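Local coordinates for protein streptokinase domain B (Streptococcus dysgalactiae subsp. equisimilis, PDB 1QQR) that probably takes part in the non-proteolytic activation of plasminogen as the middle domain of the bacterial fibrinolytic cofactor streptokinase, at residues A[75-80]-A[114-119]; A[6-11]-A[38-43]. One frame throughout, in Å; residues are numbered along the deposited sequence.

Contact 1 (A[75-80]-A[114-119]); sequences THDNDI and INNTDL
D77 reaches T117 just where an antiparallel strand pair of the mixed sheet frays into a turn, in the beta-grasp fold expected of the staphylokinase/streptokinase family. T75 and L119 form the hydrogen-bonded pair: T75 N to L119 O is 2.9 Å, and L119 N to T75 O is 2.8 Å. H76 and D118 follow as a non-hydrogen-bonded pair, and a type II' turn from H76 to D79 then leads the chain away. D77 N still holds T117 O at 2.7 Å, so the pairing outlasts the strand by one residue.

From there the D77 side chain takes over. Its CB lies 4.1 Å from T117 O, and CG is 3.5 Å from that same T117 O. With CG beside the backbone N and anti to the carbonyl carbon (chi1 -65°), the side chain runs on past the end of the strand and brings its carboxylate up to the N116–T117 peptide. OD2 forms a salt bridge with R98. The same arginine pairs with D118, whose carboxylate also bonds Y93, so one guanidinium bridges two acids and probably offsets their like charges. The T117 N–H meets D77 OD1 at 2.7 Å from above the carboxylate plane, 39° out of it.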
ATOM      1  N   THR A  75       5.447   5.254  -0.202  1.00 26.65           N
ATOM      2  CA  THR A  75       6.276   6.129   0.618  1.00 24.95           C
ATOM      3  C   THR A  75       7.511   5.266   0.837  1.00 31.09           C
ATOM      4  O   THR A  75       7.400   4.112   1.234  1.00 37.34           O
ATOM      5  CB  THR A  75       5.617   6.471   2.012  1.00 32.24           C
ATOM      6  OG1 THR A  75       4.330   7.072   1.806  1.00 29.29           O
ATOM      7  CG2 THR A  75       6.508   7.454   2.825  1.00 21.72           C
ATOM      8  N   HIS A  76       8.686   5.818   0.574  1.00 36.65           N
ATOM      9  CA  HIS A  76       9.936   5.063   0.723  1.00 35.33           C
ATOM     10  C   HIS A  76      10.674   5.457   1.962  1.00 32.72           C
ATOM     11  O   HIS A  76      11.132   6.592   2.051  1.00 28.06           O
ATOM     12  CB  HIS A  76      10.835   5.339  -0.458  1.00 35.03           C
ATOM     13  CG  HIS A  76      10.116   5.293  -1.751  1.00 32.67           C
ATOM     14  ND1 HIS A  76       9.752   6.436  -2.428  1.00 39.28           N
ATOM     15  CD2 HIS A  76       9.645   4.251  -2.472  1.00 29.65           C
ATOM     16  CE1 HIS A  76       9.091   6.096  -3.518  1.00 26.90           C
ATOM     17  NE2 HIS A  76       9.010   4.779  -3.569  1.00 34.35           N
ATOM     18  N   ASP A  77      10.795   4.531   2.907  1.00 26.15           N
ATOM     19  CA  ASP A  77      11.483   4.832   4.156  1.00 38.46           C
ATOM     20  C   ASP A  77      10.902   6.123   4.737  1.00 38.49           C
ATOM     21  O   ASP A  77       9.690   6.294   4.706  1.00 42.47           O
ATOM     22  CB  ASP A  77      12.992   4.922   3.878  1.00 28.01           C
ATOM     23  CG  ASP A  77      13.539   3.594   3.453  1.00 25.71           C
ATOM     24  OD1 ASP A  77      13.467   2.646   4.274  1.00 33.54           O
ATOM     25  OD2 ASP A  77      13.999   3.468   2.299  1.00 39.36           O
ATOM     26  N   ASN A  78      11.739   7.016   5.258  1.00 38.93           N
ATOM     27  CA  ASN A  78      11.255   8.282   5.833  1.00 43.97           C
ATOM     28  C   ASN A  78      11.443   9.421   4.859  1.00 38.45           C
ATOM     29  O   ASN A  78      11.367  10.585   5.221  1.00 42.00           O
ATOM     30  CB  ASN A  78      11.994   8.613   7.130  1.00 39.91           C
ATOM     31  CG  ASN A  78      11.472   7.818   8.302  1.00 47.89           C
ATOM     32  OD1 ASN A  78      12.115   7.727   9.345  1.00 54.59           O
ATOM     33  ND2 ASN A  78      10.293   7.244   8.140  1.00 45.36           N
ATOM     34  N   ASP A  79      11.712   9.060   3.620  1.00 39.52           N
ATOM     35  CA  ASP A  79      11.921  10.021   2.555  1.00 40.10           C
ATOM     36  C   ASP A  79      10.639  10.834   2.316  1.00 38.36           C
ATOM     37  O   ASP A  79       9.517  10.317   2.356  1.00 39.24           O
ATOM     38  CB  ASP A  79      12.358   9.246   1.306  1.00 48.19           C
ATOM     39  CG  ASP A  79      12.755  10.139   0.155  1.00 65.07           C
ATOM     40  OD1 ASP A  79      12.711  11.384   0.289  1.00 69.47           O
ATOM     41  OD2 ASP A  79      13.113   9.573  -0.904  1.00 73.43           O
ATOM     42  N   ILE A  80      10.805  12.122   2.077  1.00 40.51           N
ATOM     43  CA  ILE A  80       9.671  13.006   1.849  1.00 40.83           C
ATOM     44  C   ILE A  80       9.000  12.896   0.456  1.00 41.98           C
ATOM     45  O   ILE A  80       7.794  13.125   0.330  1.00 42.99           O
ATOM     46  CB  ILE A  80      10.115  14.463   2.145  1.00 46.21           C
ATOM     47  CG1 ILE A  80      10.503  14.569   3.634  1.00 43.47           C
ATOM     48  CG2 ILE A  80       9.015  15.440   1.774  1.00 55.95           C
ATOM     49  CD1 ILE A  80      10.869  15.985   4.130  1.00 46.57           C
ATOM     50  N   ILE A 114      19.852  -0.734   9.125  1.00 40.65           N
ATOM     51  CA  ILE A 114      18.552  -1.312   9.413  1.00 37.10           C
ATOM     52  C   ILE A 114      17.842  -1.500   8.097  1.00 35.61           C
ATOM     53  O   ILE A 114      18.292  -1.003   7.043  1.00 32.44           O
ATOM     54  CB  ILE A 114      17.708  -0.427  10.339  1.00 43.45           C
ATOM     55  CG1 ILE A 114      17.675   1.013   9.821  1.00 43.07           C
ATOM     56  CG2 ILE A 114      18.259  -0.497  11.755  1.00 37.49           C
ATOM     57  CD1 ILE A 114      16.613   1.860  10.519  1.00 36.19           C
ATOM     58  N   ASN A 115      16.747  -2.238   8.142  1.00 35.40           N
ATOM     59  CA  ASN A 115      15.999  -2.529   6.929  1.00 38.41           C
ATOM     60  C   ASN A 115      15.296  -1.342   6.296  1.00 37.60           C
ATOM     61  O   ASN A 115      14.738  -0.485   6.978  1.00 37.55           O
ATOM     62  CB  ASN A 115      15.010  -3.658   7.209  1.00 46.05           C
ATOM     63  CG  ASN A 115      15.721  -4.990   7.445  1.00 58.94           C
ATOM     64  OD1 ASN A 115      15.574  -5.619   8.495  1.00 62.90           O
ATOM     65  ND2 ASN A 115      16.513  -5.415   6.461  1.00 64.16           N
ATOM     66  N   ASN A 116      15.378  -1.277   4.977  1.00 38.07           N
ATOM     67  CA  ASN A 116      14.721  -0.228   4.222  1.00 38.18           C
ATOM     68  C   ASN A 116      13.291  -0.723   4.048  1.00 37.04           C
ATOM     69  O   ASN A 116      13.038  -1.936   4.059  1.00 37.15           O
ATOM     70  CB  ASN A 116      15.397  -0.061   2.861  1.00 37.12           C
ATOM     71  CG  ASN A 116      16.652   0.792   2.933  1.00 35.79           C
ATOM     72  OD1 ASN A 116      16.603   2.011   2.734  1.00 37.42           O
ATOM     73  ND2 ASN A 116      17.778   0.160   3.237  1.00 28.18           N
ATOM     74  N   THR A 117      12.352   0.195   3.901  1.00 30.07           N
ATOM     75  CA  THR A 117      10.965  -0.218   3.744  1.00 35.05           C
ATOM     76  C   THR A 117      10.261   0.661   2.736  1.00 34.50           C
ATOM     77  O   THR A 117      10.618   1.823   2.565  1.00 31.13           O
ATOM     78  CB  THR A 117      10.147  -0.087   5.078  1.00 34.29           C
ATOM     79  OG1 THR A 117      10.209   1.269   5.522  1.00 42.48           O
ATOM     80  CG2 THR A 117      10.703  -0.963   6.187  1.00 39.27           C
ATOM     81  N   ASP A 118       9.267   0.071   2.076  1.00 33.78           N
ATOM     82  CA  ASP A 118       8.390   0.774   1.143  1.00 33.28           C
ATOM     83  C   ASP A 118       7.013   0.598   1.783  1.00 34.65           C
ATOM     84  O   ASP A 118       6.658  -0.496   2.229  1.00 36.51           O
ATOM     85  CB  ASP A 118       8.335   0.101  -0.231  1.00 27.15           C
ATOM     86  CG  ASP A 118       9.225   0.774  -1.259  1.00 32.94           C
ATOM     87  OD1 ASP A 118       9.715   1.904  -1.006  1.00 28.17           O
ATOM     88  OD2 ASP A 118       9.418   0.166  -2.342  1.00 36.78           O
ATOM     89  N   LEU A 119       6.249   1.670   1.866  1.00 29.33           N
ATOM     90  CA  LEU A 119       4.910   1.547   2.402  1.00 33.68           C
ATOM     91  C   LEU A 119       4.004   1.857   1.241  1.00 32.63           C
ATOM     92  O   LEU A 119       3.980   3.001   0.761  1.00 28.25           O
ATOM     93  CB  LEU A 119       4.621   2.548   3.533  1.00 26.54           C
ATOM     94  CG  LEU A 119       3.129   2.579   3.920  1.00 31.35           C
ATOM     95  CD1 LEU A 119       2.682   1.201   4.384  1.00 26.74           C
ATOM     96  CD2 LEU A 119       2.868   3.598   5.018  1.00 29.42           C
TER
HETATM   97  O   HOH W   1       2.439   5.388   1.131  1.00 32.50           O

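Contact 2 (A[6-11]-A[38-43]); sequences KSVDVE and LAIGDT
S7 opens the contact with its backbone, CA standing 3.6 Å from L38 O, while its CB points away from the partner segment. The next residue begins strand 8-18. V8 and L38 form an antiparallel hydrogen-bonded pair: V8 N donates to L38 O over 2.9 Å, and L38 N returns a bond to V8 O at 3.0 Å. The latter is the straighter at hydrogen (170° against 155°).

The V8 side chain extends the contact beyond this ladder. CG2, beside its own backbone N, meets I40 CD1 at 3.9 Å, the two side chains crossing at about a right angle. I40 is the second residue of a type II turn from A39 to D42, and its side-chain end comes back to V8. The turn is closed by D42 N to A39 O at 2.9 Å; a weak bond from A39 N to D42 OD2, at 3.3 Å, links the same two residues a second time. G41 sits within this turn with a positive phi of 94°.

After D9, whose CB points away and whose OD1 bonds T37, V10 turns back toward L38. Its CG2 touches L38 CD1 at 4.1 Å, and both side chains also pack on I44 of strand 43-45. The polar part across the contact is the one residue pair V8–L38, with two hydrogen bonds, whereas the side-chain contacts are aliphatic. This chemistry is consistent with the two bonds fixing the register, while I40 packs the turn against V8 and L38 rests on V10.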
ATOM      1  N   LYS A   6      20.137  -3.186   0.530  1.00 42.29           N
ATOM      2  CA  LYS A   6      20.282  -4.595   0.218  1.00 50.62           C
ATOM      3  C   LYS A   6      18.936  -5.314   0.154  1.00 56.63           C
ATOM      4  O   LYS A   6      18.835  -6.446  -0.338  1.00 52.58           O
ATOM      5  CB  LYS A   6      21.167  -5.238   1.290  1.00 57.94           C
ATOM      6  CG  LYS A   6      22.489  -4.477   1.487  1.00 66.91           C
ATOM      7  CD  LYS A   6      23.168  -4.783   2.813  1.00 69.75           C
ATOM      8  CE  LYS A   6      24.325  -3.814   3.051  1.00 74.14           C
ATOM      9  NZ  LYS A   6      24.933  -3.957   4.410  1.00 67.43           N
ATOM     10  N   SER A   7      17.898  -4.639   0.634  1.00 51.58           N
ATOM     11  CA  SER A   7      16.583  -5.238   0.692  1.00 46.63           C
ATOM     12  C   SER A   7      15.550  -4.159   0.946  1.00 47.71           C
ATOM     13  O   SER A   7      15.864  -3.106   1.495  1.00 47.12           O
ATOM     14  CB  SER A   7      16.554  -6.202   1.871  1.00 44.71           C
ATOM     15  OG  SER A   7      15.999  -7.439   1.520  1.00 57.19           O
ATOM     16  N   VAL A   8      14.314  -4.414   0.550  1.00 42.31           N
ATOM     17  CA  VAL A   8      13.257  -3.464   0.839  1.00 37.62           C
ATOM     18  C   VAL A   8      12.036  -4.236   1.317  1.00 39.92           C
ATOM     19  O   VAL A   8      11.480  -5.048   0.574  1.00 45.19           O
ATOM     20  CB  VAL A   8      12.913  -2.608  -0.381  1.00 29.53           C
ATOM     21  CG1 VAL A   8      11.676  -1.765  -0.104  1.00 28.67           C
ATOM     22  CG2 VAL A   8      14.064  -1.692  -0.674  1.00 22.60           C
ATOM     23  N   ASP A   9      11.656  -4.040   2.577  1.00 35.52           N
ATOM     24  CA  ASP A   9      10.458  -4.721   3.094  1.00 35.88           C
ATOM     25  C   ASP A   9       9.298  -3.920   2.531  1.00 37.13           C
ATOM     26  O   ASP A   9       9.207  -2.710   2.772  1.00 33.45           O
ATOM     27  CB  ASP A   9      10.346  -4.655   4.623  1.00 38.53           C
ATOM     28  CG  ASP A   9      11.349  -5.532   5.330  1.00 37.28           C
ATOM     29  OD1 ASP A   9      11.774  -6.541   4.740  1.00 43.42           O
ATOM     30  OD2 ASP A   9      11.687  -5.210   6.490  1.00 47.44           O
ATOM     31  N   VAL A  10       8.431  -4.574   1.769  1.00 32.87           N
ATOM     32  CA  VAL A  10       7.294  -3.872   1.199  1.00 33.68           C
ATOM     33  C   VAL A  10       6.074  -4.071   2.086  1.00 32.15           C
ATOM     34  O   VAL A  10       5.530  -5.179   2.181  1.00 29.49           O
ATOM     35  CB  VAL A  10       6.971  -4.372  -0.232  1.00 37.36           C
ATOM     36  CG1 VAL A  10       5.808  -3.580  -0.820  1.00 38.14           C
ATOM     37  CG2 VAL A  10       8.185  -4.239  -1.116  1.00 32.51           C
ATOM     38  N   GLU A  11       5.672  -2.997   2.755  1.00 27.61           N
ATOM     39  CA  GLU A  11       4.500  -3.039   3.602  1.00 31.71           C
ATOM     40  C   GLU A  11       3.288  -2.484   2.853  1.00 33.92           C
ATOM     41  O   GLU A  11       3.402  -1.636   1.954  1.00 27.91           O
ATOM     42  CB  GLU A  11       4.742  -2.266   4.893  1.00 33.61           C
ATOM     43  CG  GLU A  11       5.546  -3.062   5.903  1.00 47.28           C
ATOM     44  CD  GLU A  11       6.052  -2.214   7.060  1.00 56.00           C
ATOM     45  OE1 GLU A  11       5.269  -1.424   7.624  1.00 59.11           O
ATOM     46  OE2 GLU A  11       7.238  -2.346   7.417  1.00 65.36           O
ATOM     47  N   LEU A  38      11.649  -7.588  -0.947  1.00 40.98           N
ATOM     48  CA  LEU A  38      12.109  -7.665  -2.322  1.00 42.88           C
ATOM     49  C   LEU A  38      13.431  -6.960  -2.476  1.00 43.84           C
ATOM     50  O   LEU A  38      13.963  -6.397  -1.525  1.00 50.29           O
ATOM     51  CB  LEU A  38      11.088  -6.997  -3.249  1.00 44.40           C
ATOM     52  CG  LEU A  38       9.718  -7.668  -3.286  1.00 48.24           C
ATOM     53  CD1 LEU A  38       8.797  -6.892  -4.229  1.00 44.79           C
ATOM     54  CD2 LEU A  38       9.881  -9.109  -3.752  1.00 41.77           C
ATOM     55  N   ALA A  39      13.953  -6.980  -3.692  1.00 44.14           N
ATOM     56  CA  ALA A  39      15.217  -6.322  -3.978  1.00 43.04           C
ATOM     57  C   ALA A  39      14.942  -5.141  -4.894  1.00 40.78           C
ATOM     58  O   ALA A  39      13.908  -5.091  -5.567  1.00 46.39           O
ATOM     59  CB  ALA A  39      16.180  -7.310  -4.660  1.00 37.73           C
ATOM     60  N   ILE A  40      15.862  -4.187  -4.900  1.00 40.19           N
ATOM     61  CA  ILE A  40      15.766  -3.019  -5.759  1.00 43.63           C
ATOM     62  C   ILE A  40      15.533  -3.555  -7.179  1.00 46.11           C
ATOM     63  O   ILE A  40      16.209  -4.497  -7.607  1.00 49.81           O
ATOM     64  CB  ILE A  40      17.097  -2.201  -5.711  1.00 41.67           C
ATOM     65  CG1 ILE A  40      17.032  -1.134  -4.615  1.00 46.81           C
ATOM     66  CG2 ILE A  40      17.374  -1.558  -7.056  1.00 50.96           C
ATOM     67  CD1 ILE A  40      16.980  -1.696  -3.213  1.00 42.06           C
ATOM     68  N   GLY A  41      14.574  -2.979  -7.900  1.00 42.51           N
ATOM     69  CA  GLY A  41      14.300  -3.454  -9.249  1.00 39.32           C
ATOM     70  C   GLY A  41      13.189  -4.491  -9.361  1.00 38.77           C
ATOM     71  O   GLY A  41      12.616  -4.677 -10.429  1.00 43.63           O
ATOM     72  N   ASP A  42      12.885  -5.197  -8.281  1.00 36.77           N
ATOM     73  CA  ASP A  42      11.800  -6.163  -8.344  1.00 36.09           C
ATOM     74  C   ASP A  42      10.520  -5.373  -8.629  1.00 40.02           C
ATOM     75  O   ASP A  42      10.450  -4.157  -8.377  1.00 42.23           O
ATOM     76  CB  ASP A  42      11.672  -6.899  -7.016  1.00 41.79           C
ATOM     77  CG  ASP A  42      12.721  -7.973  -6.847  1.00 50.46           C
ATOM     78  OD1 ASP A  42      13.722  -7.943  -7.593  1.00 59.67           O
ATOM     79  OD2 ASP A  42      12.547  -8.844  -5.966  1.00 58.98           O
ATOM     80  N   THR A  43       9.504  -6.044  -9.148  1.00 35.30           N
ATOM     81  CA  THR A  43       8.269  -5.348  -9.458  1.00 38.01           C
ATOM     82  C   THR A  43       7.067  -5.941  -8.756  1.00 35.03           C
ATOM     83  O   THR A  43       7.082  -7.091  -8.345  1.00 36.83           O
ATOM     84  CB  THR A  43       7.969  -5.377 -10.947  1.00 36.30           C
ATOM     85  OG1 THR A  43       7.889  -6.743 -11.366  1.00 43.07           O
ATOM     86  CG2 THR A  43       9.039  -4.623 -11.730  1.00 36.64           C
TER

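In the fold
Contacts 1 and 2 lie in one mixed sheet, their centres 11 Å apart, and meet where strands 8-18 and 111-128 run parallel. D118 joins them: its N probably bonds D9 O, and its O probably bonds E11 N. Both contacts are partly buried and mark places where a strand gives way to a turn, yet they are built differently. Contact 1 continues its ladder with an aspartate side chain and gathers acids round R98; contact 2 has a single bridge flanked by aliphatic groups. The buried residues H76, N116 and D118 in contact 1 are polar, whereas V8 and V10 in contact 2 are apolar.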